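Local coordinates for arginine 3rd transport system periplasmic binding protein (Legionella pneumophila subsp. pneumophila str. Philadelphia 1, PDB 3KZG) that probably binds arginine in the periplasm as the solute-binding component of an amino-acid transport system, at residues 36-40 / 214-220; 111-117 / 132-138; 162-166 / 178-182. Numbering follows the deposited sequence.

Contact 1 (36-40 / 214-220); sequences EICRR and EMEADGT
Two helix ends meet side by side here: 36-40 is the last, fully helical part of helix 29-40, while 214-220 comes off helix 202-217, Asp-218 being the first residue to leave helical phi/psi; Gly-219 (phi 85°, psi -9°) is then the N-cap of the helix that starts at Thr-220. CA atoms lie 8.6 Å apart for Ile-37 and Met-215, and 9.1 Å for Glu-36 and Thr-220. The apolar part rests on the selenomethionine Met-215 (m, t, p): its CE is 3.4 Å from Glu-36 CG and its SE 4.0 Å from Ile-37 CG1. In the type II periplasmic-binding-protein fold, C-terminal helices return in this way to the N-terminal lobe. Charge pairing centres on Arg-40 (m, t, t), whose guanidinium carries Met-215 CG over one face, 3.3 Å from NE. Arg-40 NH1 and NH2 donate to Asp-218 OD2 (3.2 and 3.3 Å) in a salt bridge. Glu-36 (t, p) extends the network, its OE2 2.7 Å from both Arg-40 NE and Arg-39 NH1. A water links Arg-40 NH1 (2.9 Å) to Glu-214 OE1 (2.7 Å). Asp-218 OD1 closes an Asx turn with Thr-220 N (2.9 Å) and accepts from Thr-220 OG1 (2.5 Å).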
# COMPACT_ATOMS: atom_id res chain seq x y z
N GLU A 36 -8.79 -11.92 -19.06
CA GLU A 36 -9.14 -10.65 -18.43
C GLU A 36 -9.07 -9.47 -19.40
O GLU A 36 -9.93 -8.59 -19.38
CB GLU A 36 -8.23 -10.41 -17.22
CG GLU A 36 -8.45 -9.11 -16.48
CD GLU A 36 -9.87 -8.95 -15.99
OE1 GLU A 36 -10.54 -9.98 -15.76
OE2 GLU A 36 -10.31 -7.79 -15.82
N ILE A 37 -8.04 -9.45 -20.25
CA ILE A 37 -7.88 -8.37 -21.23
C ILE A 37 -9.08 -8.34 -22.19
O ILE A 37 -9.55 -7.26 -22.57
CB ILE A 37 -6.58 -8.54 -22.04
CG1 ILE A 37 -5.37 -8.30 -21.13
CG2 ILE A 37 -6.55 -7.58 -23.22
CD1 ILE A 37 -4.03 -8.52 -21.80
N CYS A 38 -9.56 -9.51 -22.58
CA CYS A 38 -10.69 -9.60 -23.50
C CYS A 38 -11.99 -9.06 -22.90
O CYS A 38 -12.76 -8.40 -23.59
CB CYS A 38 -10.90 -11.04 -23.97
SG CYS A 38 -9.66 -11.60 -25.15
N ARG A 39 -12.24 -9.32 -21.62
CA ARG A 39 -13.48 -8.81 -21.02
C ARG A 39 -13.44 -7.29 -20.94
O ARG A 39 -14.48 -6.63 -21.06
CB ARG A 39 -13.71 -9.40 -19.62
CG ARG A 39 -12.69 -9.02 -18.56
CD ARG A 39 -13.07 -9.62 -17.21
NE ARG A 39 -14.19 -8.91 -16.59
CZ ARG A 39 -14.10 -7.72 -16.01
NH1 ARG A 39 -12.93 -7.10 -15.96
NH2 ARG A 39 -15.17 -7.15 -15.48
N ARG A 40 -12.25 -6.74 -20.75
CA ARG A 40 -12.07 -5.30 -20.69
C ARG A 40 -12.23 -4.73 -22.09
O ARG A 40 -12.59 -3.57 -22.26
CB ARG A 40 -10.70 -4.96 -20.11
CG ARG A 40 -10.63 -5.23 -18.61
CD ARG A 40 -9.23 -5.07 -18.04
NE ARG A 40 -9.21 -5.41 -16.63
CZ ARG A 40 -9.22 -4.53 -15.63
NH1 ARG A 40 -9.23 -3.22 -15.89
NH2 ARG A 40 -9.23 -4.96 -14.38
N GLU A 214 -4.27 0.07 -17.32
CA GLU A 214 -5.37 0.20 -16.37
C GLU A 214 -5.39 -0.97 -15.39
O GLU A 214 -5.85 -0.83 -14.25
CB GLU A 214 -6.70 0.31 -17.12
CG GLU A 214 -6.63 1.34 -18.24
CD GLU A 214 -7.87 1.40 -19.09
OE1 GLU A 214 -8.40 0.33 -19.46
OE2 GLU A 214 -8.30 2.52 -19.42
N MSE A 215 -4.91 -2.13 -15.82
CA MSE A 215 -4.86 -3.30 -14.93
C MSE A 215 -3.73 -3.14 -13.92
O MSE A 215 -3.81 -3.61 -12.78
CB MSE A 215 -4.65 -4.59 -15.72
CG MSE A 215 -5.89 -5.14 -16.41
SE MSE A 215 -5.46 -6.68 -17.42
CE MSE A 215 -5.26 -7.93 -15.93
N GLU A 216 -2.65 -2.50 -14.35
CA GLU A 216 -1.52 -2.31 -13.46
C GLU A 216 -1.89 -1.23 -12.46
O GLU A 216 -1.41 -1.24 -11.33
CB GLU A 216 -0.27 -1.92 -14.27
CG GLU A 216 0.04 -2.95 -15.35
CD GLU A 216 1.26 -2.62 -16.19
OE1 GLU A 216 1.39 -1.47 -16.64
OE2 GLU A 216 2.08 -3.54 -16.41
N ALA A 217 -2.77 -0.33 -12.86
CA ALA A 217 -3.18 0.76 -11.99
C ALA A 217 -4.27 0.40 -10.96
O ALA A 217 -4.30 1.00 -9.89
CB ALA A 217 -3.62 1.95 -12.82
N ASP A 218 -5.14 -0.55 -11.27
CA ASP A 218 -6.20 -0.91 -10.32
C ASP A 218 -5.93 -2.15 -9.48
O ASP A 218 -6.82 -2.62 -8.77
CB ASP A 218 -7.56 -1.05 -11.03
CG ASP A 218 -7.59 -2.20 -12.03
OD1 ASP A 218 -6.86 -3.19 -11.85
OD2 ASP A 218 -8.38 -2.10 -13.00
N GLY A 219 -4.71 -2.68 -9.55
CA GLY A 219 -4.37 -3.85 -8.75
C GLY A 219 -4.73 -5.21 -9.32
O GLY A 219 -4.33 -6.24 -8.78
N THR A 220 -5.48 -5.23 -10.41
CA THR A 220 -5.86 -6.50 -11.02
C THR A 220 -4.63 -7.28 -11.48
O THR A 220 -4.51 -8.48 -11.24
CB THR A 220 -6.79 -6.28 -12.22
OG1 THR A 220 -7.92 -5.49 -11.82
CG2 THR A 220 -7.30 -7.62 -12.75
O HOH W 1 -9.58 -1.80 -18.40

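Contact 2 (111-117 / 132-138)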
# COMPACT_ATOMS: atom_id res chain seq x y z
N LYS A 111 28.93 -28.80 -22.84
CA LYS A 111 27.73 -29.61 -22.69
C LYS A 111 26.71 -29.44 -23.82
O LYS A 111 26.73 -28.45 -24.55
CB LYS A 111 27.04 -29.29 -21.36
CG LYS A 111 27.96 -29.30 -20.16
CD LYS A 111 28.75 -30.59 -20.05
CE LYS A 111 29.71 -30.54 -18.87
NZ LYS A 111 30.68 -31.66 -18.92
N LYS A 112 25.83 -30.43 -23.95
CA LYS A 112 24.78 -30.40 -24.96
C LYS A 112 23.57 -29.78 -24.26
O LYS A 112 23.15 -30.26 -23.20
CB LYS A 112 24.44 -31.82 -25.42
CG LYS A 112 25.65 -32.62 -25.89
CD LYS A 112 25.26 -34.07 -26.20
CE LYS A 112 24.32 -34.14 -27.39
NZ LYS A 112 25.00 -33.70 -28.63
N ILE A 113 23.02 -28.73 -24.85
CA ILE A 113 21.89 -28.02 -24.26
C ILE A 113 20.59 -28.15 -25.05
O ILE A 113 20.56 -27.91 -26.25
CB ILE A 113 22.20 -26.50 -24.12
CG1 ILE A 113 23.60 -26.29 -23.54
CG2 ILE A 113 21.14 -25.84 -23.26
CD1 ILE A 113 23.78 -26.82 -22.13
N GLY A 114 19.52 -28.51 -24.36
CA GLY A 114 18.23 -28.63 -25.01
C GLY A 114 17.55 -27.27 -25.03
O GLY A 114 17.68 -26.49 -24.09
N VAL A 115 16.83 -26.99 -26.11
CA VAL A 115 16.13 -25.72 -26.25
C VAL A 115 14.80 -25.92 -26.98
O VAL A 115 14.68 -26.82 -27.81
CB VAL A 115 17.01 -24.69 -27.02
CG1 VAL A 115 16.15 -23.61 -27.63
CG2 VAL A 115 18.04 -24.08 -26.07
N ARG A 116 13.82 -25.08 -26.67
CA ARG A 116 12.50 -25.16 -27.31
C ARG A 116 12.56 -24.47 -28.67
O ARG A 116 12.81 -23.26 -28.75
CB ARG A 116 11.45 -24.48 -26.43
CG ARG A 116 10.00 -24.72 -26.84
CD ARG A 116 9.07 -23.84 -26.02
NE ARG A 116 7.67 -24.24 -26.13
CZ ARG A 116 6.65 -23.59 -25.57
NH1 ARG A 116 6.88 -22.48 -24.87
NH2 ARG A 116 5.42 -24.05 -25.71
N LYS A 117 12.33 -25.23 -29.73
CA LYS A 117 12.37 -24.68 -31.09
C LYS A 117 11.44 -23.48 -31.25
O LYS A 117 10.26 -23.55 -30.92
CB LYS A 117 11.99 -25.76 -32.11
CG LYS A 117 12.10 -25.29 -33.56
CD LYS A 117 11.71 -26.38 -34.55
CE LYS A 117 11.93 -25.90 -35.98
NZ LYS A 117 11.55 -26.93 -37.00
N ASN A 132 29.31 -25.18 -26.70
CA ASN A 132 28.08 -25.92 -26.45
C ASN A 132 27.43 -26.31 -27.76
O ASN A 132 27.61 -25.66 -28.79
CB ASN A 132 27.08 -25.08 -25.66
CG ASN A 132 27.53 -24.83 -24.24
OD1 ASN A 132 27.72 -25.76 -23.46
ND2 ASN A 132 27.68 -23.56 -23.90
N GLN A 133 26.65 -27.39 -27.69
CA GLN A 133 25.91 -27.88 -28.84
C GLN A 133 24.44 -27.77 -28.46
O GLN A 133 24.05 -28.13 -27.35
CB GLN A 133 26.29 -29.33 -29.12
CG GLN A 133 25.62 -29.90 -30.36
CD GLN A 133 26.10 -31.31 -30.66
OE1 GLN A 133 27.30 -31.55 -30.84
NE2 GLN A 133 25.17 -32.25 -30.72
N VAL A 134 23.64 -27.25 -29.37
CA VAL A 134 22.22 -27.07 -29.12
C VAL A 134 21.36 -28.14 -29.80
O VAL A 134 21.56 -28.47 -30.97
CB VAL A 134 21.73 -25.69 -29.61
CG1 VAL A 134 20.26 -25.51 -29.29
CG2 VAL A 134 22.56 -24.58 -28.97
N ILE A 135 20.41 -28.68 -29.04
CA ILE A 135 19.50 -29.69 -29.57
C ILE A 135 18.13 -29.02 -29.53
O ILE A 135 17.64 -28.66 -28.45
CB ILE A 135 19.49 -30.96 -28.69
CG1 ILE A 135 20.84 -31.66 -28.78
CG2 ILE A 135 18.37 -31.90 -29.13
CD1 ILE A 135 21.18 -32.18 -30.16
N PHE A 136 17.53 -28.83 -30.70
CA PHE A 136 16.22 -28.20 -30.82
C PHE A 136 15.10 -29.20 -30.60
O PHE A 136 15.07 -30.26 -31.23
CB PHE A 136 16.06 -27.56 -32.21
CG PHE A 136 17.01 -26.43 -32.47
CD1 PHE A 136 16.62 -25.11 -32.25
CD2 PHE A 136 18.31 -26.68 -32.91
CE1 PHE A 136 17.50 -24.06 -32.47
CE2 PHE A 136 19.20 -25.62 -33.13
CZ PHE A 136 18.79 -24.31 -32.91
N TYR A 137 14.18 -28.85 -29.72
CA TYR A 137 13.03 -29.70 -29.42
C TYR A 137 11.77 -28.91 -29.76
O TYR A 137 11.66 -27.74 -29.40
CB TYR A 137 13.02 -30.07 -27.93
CG TYR A 137 14.09 -31.06 -27.53
CD1 TYR A 137 13.98 -32.41 -27.85
CD2 TYR A 137 15.22 -30.65 -26.81
CE1 TYR A 137 14.95 -33.33 -27.47
CE2 TYR A 137 16.20 -31.56 -26.43
CZ TYR A 137 16.06 -32.90 -26.76
OH TYR A 137 17.03 -33.79 -26.37
N GLU A 138 10.83 -29.55 -30.45
CA GLU A 138 9.60 -28.86 -30.82
C GLU A 138 8.63 -28.76 -29.65
O GLU A 138 7.93 -27.76 -29.51
CB GLU A 138 8.93 -29.56 -32.01
CG GLU A 138 9.72 -29.46 -33.31
CD GLU A 138 8.95 -29.98 -34.51
OE1 GLU A 138 8.51 -31.15 -34.48
OE2 GLU A 138 8.78 -29.22 -35.49
O HOH W 2 7.10 -26.52 -27.32
O HOH W 3 8.31 -25.45 -30.88
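Strands 112-116 and 133-137 run parallel, their axes 4.7 Å apart at closest approach and inclined by 30°, with Lys-112 opposite Gln-133 and Arg-116 opposite Tyr-137. Odd-numbered residues of the first strand bond to the second through both N and O: Ile-113 N to Gln-133 O (2.8 Å), Ile-135 N to Ile-113 O (2.9 Å), Val-115 N to Ile-135 O (3.0 Å) and Tyr-137 N to Val-115 O (2.8 Å). Lys-117 N to Tyr-137 O (2.6 Å) ends the series. Ile-113, Val-115, Val-134 and Phe-136 share one face, where Val-115 CB lies 4.0 Å from Val-134 CG1, and helix 121-127 covers them. On the other face Tyr-137 swings its ring edge over Gly-114, CE2 to CA 3.8 Å, a place where a CB would be tight; Tyr-137 also touches Met-143 of helix 140-148. A water joins Arg-116 NE (2.6 Å) to Glu-138 O (2.7 Å). With helix 121-127 as the connection, the pair forms a classic beta-alpha-beta crossover that ends in strand 133-137, an outermost strand of the five-stranded sheet.

Contact 3 (162-166 / 178-182)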
# COMPACT_ATOMS: atom_id res chain seq x y z
N ALA A 162 11.09 -23.16 -15.47
CA ALA A 162 12.12 -23.95 -14.79
C ALA A 162 11.77 -24.12 -13.32
O ALA A 162 11.88 -25.22 -12.78
CB ALA A 162 13.48 -23.26 -14.93
N LYS A 163 11.34 -23.04 -12.68
CA LYS A 163 10.96 -23.09 -11.27
C LYS A 163 9.76 -24.00 -11.08
O LYS A 163 9.67 -24.73 -10.09
CB LYS A 163 10.63 -21.69 -10.76
CG LYS A 163 11.85 -20.82 -10.49
CD LYS A 163 11.49 -19.70 -9.53
CE LYS A 163 11.02 -20.27 -8.19
NZ LYS A 163 10.63 -19.18 -7.24
N TYR A 164 8.82 -23.93 -12.02
CA TYR A 164 7.62 -24.77 -11.95
C TYR A 164 8.02 -26.24 -11.89
O TYR A 164 7.62 -26.97 -10.99
CB TYR A 164 6.75 -24.53 -13.20
CG TYR A 164 5.63 -25.53 -13.33
CD1 TYR A 164 4.42 -25.32 -12.68
CD2 TYR A 164 5.79 -26.70 -14.07
CE1 TYR A 164 3.39 -26.26 -12.75
CE2 TYR A 164 4.77 -27.64 -14.15
CZ TYR A 164 3.58 -27.42 -13.49
OH TYR A 164 2.57 -28.35 -13.53
N TRP A 165 8.83 -26.67 -12.85
CA TRP A 165 9.26 -28.05 -12.93
C TRP A 165 10.04 -28.53 -11.72
O TRP A 165 9.85 -29.66 -11.26
CB TRP A 165 10.07 -28.29 -14.20
CG TRP A 165 9.20 -28.28 -15.41
CD1 TRP A 165 9.12 -27.32 -16.37
CD2 TRP A 165 8.20 -29.26 -15.74
NE1 TRP A 165 8.13 -27.62 -17.28
CE2 TRP A 165 7.55 -28.81 -16.91
CE3 TRP A 165 7.79 -30.46 -15.16
CZ2 TRP A 165 6.51 -29.53 -17.51
CZ3 TRP A 165 6.75 -31.18 -15.76
CH2 TRP A 165 6.13 -30.71 -16.92
N MSE A 166 10.92 -27.70 -11.18
CA MSE A 166 11.67 -28.15 -10.03
C MSE A 166 10.79 -28.32 -8.80
O MSE A 166 11.12 -29.08 -7.90
CB MSE A 166 12.81 -27.20 -9.71
CG MSE A 166 13.62 -27.71 -8.56
SE MSE A 166 15.12 -26.60 -8.28
CE MSE A 166 14.29 -25.22 -7.20
N LYS A 178 13.88 -33.82 -4.96
CA LYS A 178 13.66 -33.22 -6.27
C LYS A 178 14.29 -34.01 -7.41
O LYS A 178 15.24 -34.77 -7.21
CB LYS A 178 14.20 -31.79 -6.29
CG LYS A 178 13.50 -30.86 -5.32
CD LYS A 178 14.04 -29.44 -5.44
CE LYS A 178 13.31 -28.50 -4.48
NZ LYS A 178 13.81 -27.10 -4.57
N LYS A 179 13.76 -33.82 -8.61
CA LYS A 179 14.28 -34.48 -9.81
C LYS A 179 15.16 -33.49 -10.57
O LYS A 179 16.08 -33.88 -11.29
CB LYS A 179 13.14 -34.94 -10.72
CG LYS A 179 13.61 -35.45 -12.08
CD LYS A 179 12.44 -35.82 -12.99
CE LYS A 179 12.94 -36.30 -14.36
NZ LYS A 179 11.81 -36.74 -15.24
N TYR A 180 14.87 -32.20 -10.39
CA TYR A 180 15.61 -31.15 -11.07
C TYR A 180 16.35 -30.21 -10.11
O TYR A 180 16.08 -30.17 -8.91
CB TYR A 180 14.65 -30.30 -11.92
CG TYR A 180 13.87 -31.09 -12.94
CD1 TYR A 180 14.49 -31.64 -14.06
CD2 TYR A 180 12.50 -31.29 -12.78
CE1 TYR A 180 13.76 -32.37 -15.01
CE2 TYR A 180 11.76 -32.02 -13.71
CZ TYR A 180 12.40 -32.55 -14.82
OH TYR A 180 11.67 -33.26 -15.75
N LYS A 181 17.28 -29.45 -10.68
CA LYS A 181 18.04 -28.45 -9.94
C LYS A 181 18.42 -27.35 -10.94
O LYS A 181 18.70 -27.62 -12.11
CB LYS A 181 19.31 -29.04 -9.31
CG LYS A 181 20.36 -29.55 -10.28
CD LYS A 181 21.65 -29.91 -9.54
CE LYS A 181 22.67 -30.55 -10.46
NZ LYS A 181 23.91 -30.94 -9.72
N LEU A 182 18.39 -26.10 -10.48
CA LEU A 182 18.72 -24.96 -11.32
C LEU A 182 20.22 -24.71 -11.33
O LEU A 182 20.89 -24.87 -10.31
CB LEU A 182 17.99 -23.71 -10.83
CG LEU A 182 16.50 -23.82 -10.51
CD1 LEU A 182 15.96 -22.44 -10.16
CD2 LEU A 182 15.75 -24.40 -11.71
O HOH W 4 12.36 -31.39 -9.18
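Met-166, a selenomethionine on the last turn of its helix, is the main bump in this interface. Extended in t, t, it lies across the backbone of 180-182 between the side chains of Lys-178 and Leu-182: CG sits 3.5 Å from Tyr-180 O, SE 3.8 Å from both Lys-181 CA and Leu-182 CG, and CE 3.3 Å from Lys-178 NZ. One turn earlier on the helix, Ala-162 receives the end of Leu-182, whose CD2 lies 4.1 Å from Ala-162 CB. The Tyr-180 ring slides beneath the helix end, edge toward Trp-165 O (3.5 Å from CD2), and its hydroxyl continues to Glu-169. No direct hydrogen bond joins the segments, but a water fills the gap left at the open end, linking Met-166 O and Lys-179 N, each 2.9 Å away. Lys-181 points away and reaches Ser-100. The short helix and strand axes come within 8.2 Å at 144°. A helix laid against a sheet is the layered packing of an alpha/beta lobe; here helix 159-166 follows strand 154-158, and after helix 173-176 the chain enters strand 180-188, beyond 91-97 in the sheet.

Overall arrangement
Each of these three contacts lies within one lobe of a two-lobed binding protein, although their segments can be far apart in sequence. Contacts 2 and 3 follow one another in sequence within the loop closed by contact 1. They share the five-stranded sheet, contact 2 at one outermost strand and contact 3 at the other, with centres 18 Å and nearest atoms about 9 Å apart. Contact 1 belongs to the other lobe, its centre 37 Å from that of contact 2 and 31 Å from that of contact 3. The solute is expected in the cleft between lobes, as in relatives; Arg-116 of contact 2 reaches across to Ser-10 and Asn-13 of strand 4-13. Contact 1 instead borders a second subunit, whose Tyr-221 packs on Glu-216.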